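Local structure of ribosome inactivating type 1 protein (Iris hollandica, 3MVG) at residues A[49-54]-A[63-68]; A[21-26]-A[161-166]. The protein belongs to the type 1 ribosome-inactivating proteins, plant proteins made of a single chain that act against ribosomes. All blocks are in the same frame, centred on the assembly; numbering follows the deposited sequence.

Contact 1. Residues A[49-54]-A[63-68]. With SO4 (sulfate ion), chain C.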
ATOM      1  N   LEU A  49       0.956  20.233 -18.940  1.00 13.94           N
ATOM      2  CA  LEU A  49       0.426  20.630 -17.630  1.00 14.12           C
ATOM      3  C   LEU A  49      -0.785  19.824 -17.192  1.00 13.71           C
ATOM      4  O   LEU A  49      -1.520  19.264 -18.017  1.00 14.32           O
ATOM      5  CB  LEU A  49       0.098  22.129 -17.607  1.00 14.69           C
ATOM      6  CG  LEU A  49       1.244  23.085 -17.948  1.00 16.15           C
ATOM      7  CD1 LEU A  49       0.766  24.537 -17.938  1.00 18.23           C
ATOM      8  CD2 LEU A  49       2.437  22.905 -17.015  1.00 16.56           C
ATOM      9  N   LEU A  50      -0.983  19.761 -15.879  1.00 12.86           N
ATOM     10  CA  LEU A  50      -2.154  19.134 -15.301  1.00 12.95           C
ATOM     11  C   LEU A  50      -2.549  19.943 -14.078  1.00 12.84           C
ATOM     12  O   LEU A  50      -1.694  20.357 -13.301  1.00 13.77           O
ATOM     13  CB  LEU A  50      -1.834  17.682 -14.924  1.00 13.09           C
ATOM     14  CG  LEU A  50      -3.000  16.842 -14.419  1.00 14.46           C
ATOM     15  CD1 LEU A  50      -4.022  16.607 -15.512  1.00 16.17           C
ATOM     16  CD2 LEU A  50      -2.474  15.523 -13.908  1.00 16.18           C
ATOM     17  N   PHE A  51      -3.842  20.183 -13.914  1.00 11.69           N
ATOM     18  CA  PHE A  51      -4.356  20.873 -12.733  1.00 11.69           C
ATOM     19  C   PHE A  51      -4.877  19.851 -11.729  1.00 11.14           C
ATOM     20  O   PHE A  51      -5.559  18.892 -12.111  1.00 11.37           O
ATOM     21  CB  PHE A  51      -5.510  21.804 -13.115  1.00 12.04           C
ATOM     22  CG  PHE A  51      -5.096  23.115 -13.760  1.00 13.38           C
ATOM     23  CD1 PHE A  51      -6.074  24.050 -14.066  1.00 15.74           C
ATOM     24  CD2 PHE A  51      -3.765  23.440 -14.030  1.00 14.51           C
ATOM     25  CE1 PHE A  51      -5.752  25.280 -14.657  1.00 16.56           C
ATOM     26  CE2 PHE A  51      -3.432  24.671 -14.629  1.00 15.75           C
ATOM     27  CZ  PHE A  51      -4.432  25.588 -14.935  1.00 16.33           C
ATOM     28  N   VAL A  52      -4.596  20.088 -10.450  1.00 10.82           N
ATOM     29  CA  VAL A  52      -5.083  19.251  -9.365  1.00 11.22           C
ATOM     30  C   VAL A  52      -5.813  20.170  -8.401  1.00 11.11           C
ATOM     31  O   VAL A  52      -5.187  20.949  -7.681  1.00 10.76           O
ATOM     32  CB  VAL A  52      -3.931  18.511  -8.646  1.00 11.06           C
ATOM     33  CG1 VAL A  52      -4.468  17.675  -7.487  1.00 12.09           C
ATOM     34  CG2 VAL A  52      -3.200  17.617  -9.622  1.00 12.39           C
ATOM     35  N   ARG A  53      -7.143  20.110  -8.427  1.00 11.05           N
ATOM     36  CA  ARG A  53      -7.952  20.976  -7.588  1.00 11.79           C
ATOM     37  C   ARG A  53      -8.258  20.286  -6.272  1.00 11.41           C
ATOM     38  O   ARG A  53      -8.832  19.191  -6.249  1.00 11.98           O
ATOM     39  CB  ARG A  53      -9.230  21.411  -8.310  1.00 12.66           C
ATOM     40  CG  ARG A  53     -10.015  22.468  -7.528  1.00 14.77           C
ATOM     41  CD  ARG A  53     -10.939  23.327  -8.386  0.80 19.52           C
ATOM     42  NE  ARG A  53     -11.746  22.546  -9.320  0.80 23.93           N
ATOM     43  CZ  ARG A  53     -11.700  22.680 -10.644  0.80 25.59           C
ATOM     44  NH1 ARG A  53     -12.471  21.923 -11.412  0.80 27.03           N
ATOM     45  NH2 ARG A  53     -10.890  23.569 -11.204  1.00 28.19           N
ATOM     46  N   LEU A  54      -7.852  20.926  -5.180  1.00 11.13           N
ATOM     47  CA  LEU A  54      -7.963  20.355  -3.845  1.00 11.25           C
ATOM     48  C   LEU A  54      -8.876  21.203  -2.988  1.00 11.16           C
ATOM     49  O   LEU A  54      -8.748  22.424  -2.977  1.00 12.11           O
ATOM     50  CB  LEU A  54      -6.588  20.307  -3.188  1.00 11.54           C
ATOM     51  CG  LEU A  54      -5.485  19.538  -3.917  1.00 10.80           C
ATOM     52  CD1 LEU A  54      -4.175  19.739  -3.196  1.00 11.91           C
ATOM     53  CD2 LEU A  54      -5.838  18.066  -3.985  1.00 11.93           C
ATOM     54  N   THR A  63      -5.827  25.200  -6.621  1.00 11.39           N
ATOM     55  CA  THR A  63      -5.469  24.346  -7.738  1.00 11.94           C
ATOM     56  C   THR A  63      -3.968  24.289  -7.887  1.00 11.55           C
ATOM     57  O   THR A  63      -3.346  25.306  -8.195  1.00 12.17           O
ATOM     58  CB  THR A  63      -6.110  24.828  -9.043  1.00 12.12           C
ATOM     59  OG1 THR A  63      -7.532  24.875  -8.871  1.00 13.79           O
ATOM     60  CG2 THR A  63      -5.771  23.884 -10.207  1.00 13.81           C
ATOM     61  N   LEU A  64      -3.393  23.111  -7.677  1.00 10.99           N
ATOM     62  CA  LEU A  64      -1.984  22.910  -7.975  1.00 10.92           C
ATOM     63  C   LEU A  64      -1.797  22.754  -9.474  1.00 10.71           C
ATOM     64  O   LEU A  64      -2.638  22.152 -10.154  1.00 11.64           O
ATOM     65  CB  LEU A  64      -1.461  21.652  -7.293  1.00 11.06           C
ATOM     66  CG  LEU A  64      -1.558  21.551  -5.773  1.00 11.52           C
ATOM     67  CD1 LEU A  64      -1.066  20.184  -5.325  1.00 12.54           C
ATOM     68  CD2 LEU A  64      -0.752  22.656  -5.108  1.00 12.09           C
ATOM     69  N   VAL A  65      -0.705  23.301  -9.990  1.00 10.99           N
ATOM     70  CA  VAL A  65      -0.320  23.073 -11.375  1.00 10.83           C
ATOM     71  C   VAL A  65       0.858  22.122 -11.351  1.00 10.47           C
ATOM     72  O   VAL A  65       1.895  22.424 -10.753  1.00 11.04           O
ATOM     73  CB  VAL A  65       0.058  24.386 -12.090  1.00 10.66           C
ATOM     74  CG1 VAL A  65       0.363  24.124 -13.566  1.00 11.75           C
ATOM     75  CG2 VAL A  65      -1.053  25.422 -11.926  1.00 11.29           C
ATOM     76  N   LEU A  66       0.685  20.958 -11.968  0.50 10.30           N
ATOM     77  CA  LEU A  66       1.763  19.993 -12.081  0.50 10.33           C
ATOM     78  C   LEU A  66       2.322  19.994 -13.490  0.50 10.11           C
ATOM     79  O   LEU A  66       1.610  20.246 -14.462  0.50  9.72           O
ATOM     80  CB  LEU A  66       1.286  18.589 -11.703  0.50 10.29           C
ATOM     81  CG  LEU A  66       1.273  18.275 -10.200  0.50 10.44           C
ATOM     82  CD1 LEU A  66       0.306  19.181  -9.442  0.50 11.36           C
ATOM     83  CD2 LEU A  66       0.938  16.805  -9.975  0.50 11.33           C
ATOM     84  N   ASN A  67       3.620  19.735 -13.579  1.00 10.48           N
ATOM     85  CA  ASN A  67       4.268  19.437 -14.835  1.00 10.46           C
ATOM     86  C   ASN A  67       4.174  17.921 -15.010  1.00  9.77           C
ATOM     87  O   ASN A  67       4.667  17.162 -14.179  1.00 10.11           O
ATOM     88  CB  ASN A  67       5.717  19.908 -14.780  1.00 11.11           C
ATOM     89  CG  ASN A  67       6.478  19.665 -16.071  1.00 12.08           C
ATOM     90  OD1 ASN A  67       5.959  19.099 -17.033  1.00 12.30           O
ATOM     91  ND2 ASN A  67       7.730  20.109 -16.095  1.00 14.96           N
ATOM     92  N   ARG A  68       3.511  17.473 -16.069  1.00  9.93           N
ATOM     93  CA  ARG A  68       3.382  16.040 -16.320  1.00 10.27           C
ATOM     94  C   ARG A  68       4.734  15.346 -16.523  1.00 10.21           C
ATOM     95  O   ARG A  68       4.865  14.157 -16.255  1.00 10.37           O
ATOM     96  CB  ARG A  68       2.489  15.770 -17.531  1.00 10.70           C
ATOM     97  CG  ARG A  68       1.020  16.153 -17.348  1.00 10.72           C
ATOM     98  CD  ARG A  68       0.198  15.994 -18.637  1.00 11.38           C
ATOM     99  NE  ARG A  68       0.169  14.606 -19.096  1.00 11.05           N
ATOM    100  CZ  ARG A  68       0.512  14.179 -20.311  1.00 11.70           C
ATOM    101  NH1 ARG A  68       0.887  15.022 -21.270  1.00 13.12           N
ATOM    102  NH2 ARG A  68       0.442  12.882 -20.580  1.00 13.01           N
TER
HETATM  103  S   SO4 C 276       2.107  12.699 -24.145  0.50345.56           S
HETATM  104  O1  SO4 C 276       1.796  14.074 -24.043  0.50345.56           O
HETATM  105  O2  SO4 C 276       3.451  12.307 -23.974  0.50345.56           O
HETATM  106  O3  SO4 C 276       1.458  11.995 -23.148  0.50345.57           O
HETATM  107  O4  SO4 C 276       1.570  12.306 -25.439  0.50345.57           O
HETATM  108  O   HOH W   1      -8.766  25.225 -11.316  1.00 37.35           O
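Leu50 O takes the N-H of Leu66 N at 2.8 Å, in a bond bent only slightly (N-H...O 172°), and Leu50 N returns a bond to Leu66 O. Val52 and Leu64 repeat this exchange, with Leu64 N 2.8 Å from Val52 O, so two hydrogen-bonded pairs alternate with the non-hydrogen-bonded pairs Leu49-Asn67, Phe51-Val65 and Arg53-Thr63. This is the register of an antiparallel beta hairpin, its strand axes at 156°. On the face carrying Leu50, Val52, Leu64 and Leu66 the meeting is purely apolar: Leu64 CD1 reaches Leu54 CD1 at 3.8 Å, and Leu50 and Val52 pack on Phe19 and Leu23 of helix 13-27. On the other face the Phe51 ring lies beside Val65, pointing the same way, with Phe51 CE2 3.7 Å from Val65 CG2. Thr63 CG2 sits 3.6 Å from Phe51 CB, while Thr63 OG1, anti to the carbonyl carbon (chi1 -57°), turns to a water 2.8 Å away, which accepts a weak bond from Arg53 NH2; Arg53 NE is engaged by Glu5 in a salt bridge. Beyond the last pair, Arg68 lays CG 4.0 Å from Leu50 CB. Its guanidinium, edge on to a sulfate, gives NH1 to O1 and NH2 to O3 (2.9 Å), and it also bonds the backbone oxygens of Arg26, Ser28 and Gln47. The chemistry thus divides by face: an apolar side suited to burial beneath a helix, a mixed side where water and Glu5 meet Thr63 and Arg53 while Asn67 bonds Val69 and Gln42, and a cationic end able to hold an anion.

Contact 2. Residues A[21-26]-A[161-166]; sequences QNLRNR and ETARFR
The guanidinium groups of Arg24 and Arg166 meet obliquely, their planes 36° apart, each with an atom over the other's face: Arg166 CZ lies over one face of Arg24, toward its rim, and Arg24 NH1 lies over one face of Arg166. The edges carry the hydrogen bonds, Ala163 O at that of Arg24, Gln21 OE1 and a water at that of Arg166. In the ribosome-inactivating protein fold this arginine pair joins helix 13-27 to the junction of helices 146-164 and 166-173. Arg24 runs extended from CG to NE and delivers NE to Ala163 O at 2.8 Å and NH2 to Thr162 O at 2.9 Å. Carbonyls of a helix's last turn are thereby met by a side chain, and the negative end of the helix dipole would be expected to ease the positive charge there. Glu169 adds a salt bridge to Arg24 NH2. Arg24 NH1 and Arg166 NH1, 3.3 Å apart and both donors, form no bond; the shared acceptor Gln21 OE1 probably offsets some of the repulsion. Gln21 OE1 receives Arg166 NH2 at 2.8 Å, in the carbonyl plane and on a lone pair, with the amide and guanidinium planes only 13° apart, and it receives Arg24 NH1 at 3.1 Å from above that plane. A bend at chi2 (55°) in the Gln21 chain sets its CD near the pair. Ala163 CB contributes a modest apolar touch, 4.1 Å from Leu23 CD2. Asn174 of the second subunit packs on Arg166, so Arg166 borders the subunit interface. A water donates to Gln21 OE1 and accepts from Arg166 NH1, 3.0 Å away.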
ATOM      1  N   GLN A  21      -4.774   7.346  -8.367  1.00  9.94           N
ATOM      2  CA  GLN A  21      -4.702   6.526  -9.571  1.00 10.89           C
ATOM      3  C   GLN A  21      -5.164   7.313 -10.791  1.00 11.33           C
ATOM      4  O   GLN A  21      -4.536   7.249 -11.855  1.00 11.46           O
ATOM      5  CB  GLN A  21      -5.472   5.213  -9.412  1.00 11.34           C
ATOM      6  CG  GLN A  21      -5.221   4.241 -10.571  1.00 11.66           C
ATOM      7  CD  GLN A  21      -3.742   3.959 -10.776  1.00 11.06           C
ATOM      8  OE1 GLN A  21      -2.995   3.766  -9.820  1.00 12.71           O
ATOM      9  NE2 GLN A  21      -3.309   3.931 -12.031  1.00 11.82           N
ATOM     10  N   ASN A  22      -6.251   8.069 -10.654  0.50 11.75           N
ATOM     11  CA  ASN A  22      -6.689   8.949 -11.739  0.50 12.34           C
ATOM     12  C   ASN A  22      -5.619   9.982 -12.084  0.50 11.66           C
ATOM     13  O   ASN A  22      -5.392  10.304 -13.254  0.50 11.50           O
ATOM     14  CB  ASN A  22      -8.005   9.641 -11.381  0.50 13.10           C
ATOM     15  CG  ASN A  22      -9.204   8.739 -11.566  0.50 14.99           C
ATOM     16  OD1 ASN A  22      -9.234   7.903 -12.471  0.50 17.79           O
ATOM     17  ND2 ASN A  22     -10.207   8.908 -10.715  0.50 17.52           N
ATOM     18  N   LEU A  23      -4.950  10.490 -11.056  1.00 10.76           N
ATOM     19  CA  LEU A  23      -3.848  11.405 -11.259  1.00 10.51           C
ATOM     20  C   LEU A  23      -2.704  10.754 -12.065  1.00  9.73           C
ATOM     21  O   LEU A  23      -2.230  11.319 -13.051  1.00 10.10           O
ATOM     22  CB  LEU A  23      -3.372  11.931  -9.904  1.00 11.18           C
ATOM     23  CG  LEU A  23      -2.153  12.841  -9.922  1.00 12.29           C
ATOM     24  CD1 LEU A  23      -2.395  14.096 -10.735  1.00 15.02           C
ATOM     25  CD2 LEU A  23      -1.779  13.201  -8.504  1.00 13.31           C
ATOM     26  N   ARG A  24      -2.295   9.555 -11.669  1.00  9.45           N
ATOM     27  CA  ARG A  24      -1.246   8.838 -12.397  1.00  9.52           C
ATOM     28  C   ARG A  24      -1.645   8.616 -13.852  1.00  9.85           C
ATOM     29  O   ARG A  24      -0.816   8.752 -14.751  1.00 10.37           O
ATOM     30  CB  ARG A  24      -0.937   7.490 -11.746  1.00  9.50           C
ATOM     31  CG  ARG A  24      -0.307   7.578 -10.370  1.00  9.39           C
ATOM     32  CD  ARG A  24       0.165   6.201  -9.891  1.00  9.93           C
ATOM     33  NE  ARG A  24       0.495   6.280  -8.472  1.00  9.15           N
ATOM     34  CZ  ARG A  24      -0.326   5.956  -7.475  1.00  9.05           C
ATOM     35  NH1 ARG A  24      -1.519   5.421  -7.724  1.00  9.98           N
ATOM     36  NH2 ARG A  24       0.059   6.153  -6.227  1.00  9.78           N
ATOM     37  N   ASN A  25      -2.910   8.274 -14.082  1.00 10.05           N
ATOM     38  CA  ASN A  25      -3.390   7.999 -15.438  1.00 10.65           C
ATOM     39  C   ASN A  25      -3.318   9.221 -16.352  1.00 10.85           C
ATOM     40  O   ASN A  25      -3.037   9.093 -17.549  1.00 11.28           O
ATOM     41  CB  ASN A  25      -4.813   7.432 -15.398  1.00 11.04           C
ATOM     42  CG  ASN A  25      -4.874   6.039 -14.805  1.00 12.17           C
ATOM     43  OD1 ASN A  25      -3.866   5.359 -14.636  1.00 13.00           O
ATOM     44  ND2 ASN A  25      -6.084   5.604 -14.477  1.00 14.62           N
ATOM     45  N   ARG A  26      -3.548  10.400 -15.788  1.00 10.54           N
ATOM     46  CA  ARG A  26      -3.452  11.646 -16.548  1.00 11.00           C
ATOM     47  C   ARG A  26      -2.019  12.158 -16.689  1.00 10.68           C
ATOM     48  O   ARG A  26      -1.677  12.782 -17.693  1.00 11.53           O
ATOM     49  CB  ARG A  26      -4.334  12.738 -15.932  1.00 11.10           C
ATOM     50  CG  ARG A  26      -5.839  12.404 -15.811  1.00 12.39           C
ATOM     51  CD  ARG A  26      -6.598  12.352 -17.150  1.00 14.55           C
ATOM     52  NE  ARG A  26      -6.273  11.164 -17.945  1.00 13.98           N
ATOM     53  CZ  ARG A  26      -6.722   9.938 -17.690  1.00 15.40           C
ATOM     54  NH1 ARG A  26      -7.537   9.719 -16.658  1.00 18.00           N
ATOM     55  NH2 ARG A  26      -6.359   8.929 -18.466  1.00 16.38           N
ATOM     56  N   GLU A 161       4.566  13.050  -4.406  1.00  9.36           N
ATOM     57  CA  GLU A 161       5.398  11.939  -3.937  1.00  9.53           C
ATOM     58  C   GLU A 161       4.624  10.636  -3.823  1.00  9.24           C
ATOM     59  O   GLU A 161       5.158   9.570  -4.114  1.00  9.67           O
ATOM     60  CB  GLU A 161       6.110  12.257  -2.621  1.00 10.27           C
ATOM     61  CG  GLU A 161       7.043  13.479  -2.659  1.00 10.99           C
ATOM     62  CD  GLU A 161       8.302  13.307  -3.490  1.00 12.96           C
ATOM     63  OE1 GLU A 161       8.479  12.265  -4.159  1.00 15.18           O
ATOM     64  OE2 GLU A 161       9.127  14.240  -3.458  1.00 14.09           O
ATOM     65  N   THR A 162       3.372  10.715  -3.376  1.00  9.34           N
ATOM     66  CA  THR A 162       2.499   9.540  -3.346  1.00  9.08           C
ATOM     67  C   THR A 162       2.132   9.060  -4.762  1.00  9.05           C
ATOM     68  O   THR A 162       2.001   7.856  -4.988  1.00  9.53           O
ATOM     69  CB  THR A 162       1.233   9.826  -2.541  1.00  9.37           C
ATOM     70  OG1 THR A 162       0.657  11.025  -3.052  1.00  9.91           O
ATOM     71  CG2 THR A 162       1.546   9.994  -1.047  1.00 10.11           C
ATOM     72  N   ALA A 163       1.973   9.986  -5.708  1.00  8.54           N
ATOM     73  CA  ALA A 163       1.778   9.578  -7.106  1.00  8.87           C
ATOM     74  C   ALA A 163       3.014   8.801  -7.598  1.00  8.52           C
ATOM     75  O   ALA A 163       2.886   7.795  -8.284  1.00  8.96           O
ATOM     76  CB  ALA A 163       1.532  10.788  -8.001  1.00  9.30           C
ATOM     77  N   ARG A 164       4.210   9.273  -7.238  1.00  8.77           N
ATOM     78  CA  ARG A 164       5.464   8.637  -7.660  1.00  9.12           C
ATOM     79  C   ARG A 164       5.713   7.303  -6.967  1.00  9.47           C
ATOM     80  O   ARG A 164       6.277   6.393  -7.580  1.00  9.44           O
ATOM     81  CB  ARG A 164       6.644   9.561  -7.385  1.00 10.11           C
ATOM     82  CG  ARG A 164       6.708  10.790  -8.264  1.00  9.72           C
ATOM     83  CD  ARG A 164       7.799  11.682  -7.731  1.00 10.19           C
ATOM     84  NE  ARG A 164       8.046  12.855  -8.559  1.00 10.58           N
ATOM     85  CZ  ARG A 164       8.935  13.796  -8.257  1.00 11.41           C
ATOM     86  NH1 ARG A 164       9.647  13.713  -7.144  1.00 13.65           N
ATOM     87  NH2 ARG A 164       9.109  14.819  -9.073  1.00 10.96           N
ATOM     88  N   PHE A 165       5.311   7.191  -5.699  1.00  9.25           N
ATOM     89  CA  PHE A 165       5.636   6.012  -4.885  1.00  9.36           C
ATOM     90  C   PHE A 165       4.435   5.489  -4.126  1.00  9.33           C
ATOM     91  O   PHE A 165       3.960   6.122  -3.161  1.00  9.74           O
ATOM     92  CB  PHE A 165       6.722   6.323  -3.854  1.00  9.32           C
ATOM     93  CG  PHE A 165       8.063   6.621  -4.441  1.00 10.00           C
ATOM     94  CD1 PHE A 165       8.886   5.591  -4.887  1.00 10.70           C
ATOM     95  CD2 PHE A 165       8.516   7.924  -4.526  1.00 11.14           C
ATOM     96  CE1 PHE A 165      10.144   5.864  -5.425  1.00 11.62           C
ATOM     97  CE2 PHE A 165       9.769   8.200  -5.053  1.00 11.27           C
ATOM     98  CZ  PHE A 165      10.583   7.170  -5.497  1.00 11.96           C
ATOM     99  N   ARG A 166       3.973   4.305  -4.508  1.00  9.55           N
ATOM    100  CA  ARG A 166       2.888   3.652  -3.788  1.00 10.07           C
ATOM    101  C   ARG A 166       3.274   3.313  -2.352  1.00 10.54           C
ATOM    102  O   ARG A 166       2.390   3.181  -1.498  1.00 11.33           O
ATOM    103  CB  ARG A 166       2.397   2.417  -4.545  1.00 10.20           C
ATOM    104  CG  ARG A 166       1.759   2.780  -5.865  1.00  9.65           C
ATOM    105  CD  ARG A 166       1.514   1.574  -6.739  1.00 10.89           C
ATOM    106  NE  ARG A 166       1.059   1.961  -8.070  1.00 11.94           N
ATOM    107  CZ  ARG A 166      -0.203   2.231  -8.398  1.00 10.03           C
ATOM    108  NH1 ARG A 166      -1.184   2.124  -7.500  1.00 11.45           N
ATOM    109  NH2 ARG A 166      -0.472   2.615  -9.636  1.00 10.41           N
TER
HETATM  110  O   HOH W   2      -4.118   2.388  -7.233  1.00 14.65           O

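In the fold
Helix 13-27 connects the two contacts, whose centres are 12 Å apart. One side of it rests on the hairpin of contact 1, where Leu23 CD1 lies 3.5 Å from Leu50 CD2 and 3.8 Å from Val52 CG2; the same Leu23 uses its other methyl, CD2, in contact 2, and so reaches both the hairpin and the end of helix 146-164. Leu50 CD1 also approaches Arg26 CB at 3.9 Å. A polar tie follows at the end of the segment, where Arg68 NE lies 3.0 Å from Arg26 O, a probable hydrogen bond. The sulfate belongs to the contact 1 side, at Arg68, and probably comes from the crystallisation liquor.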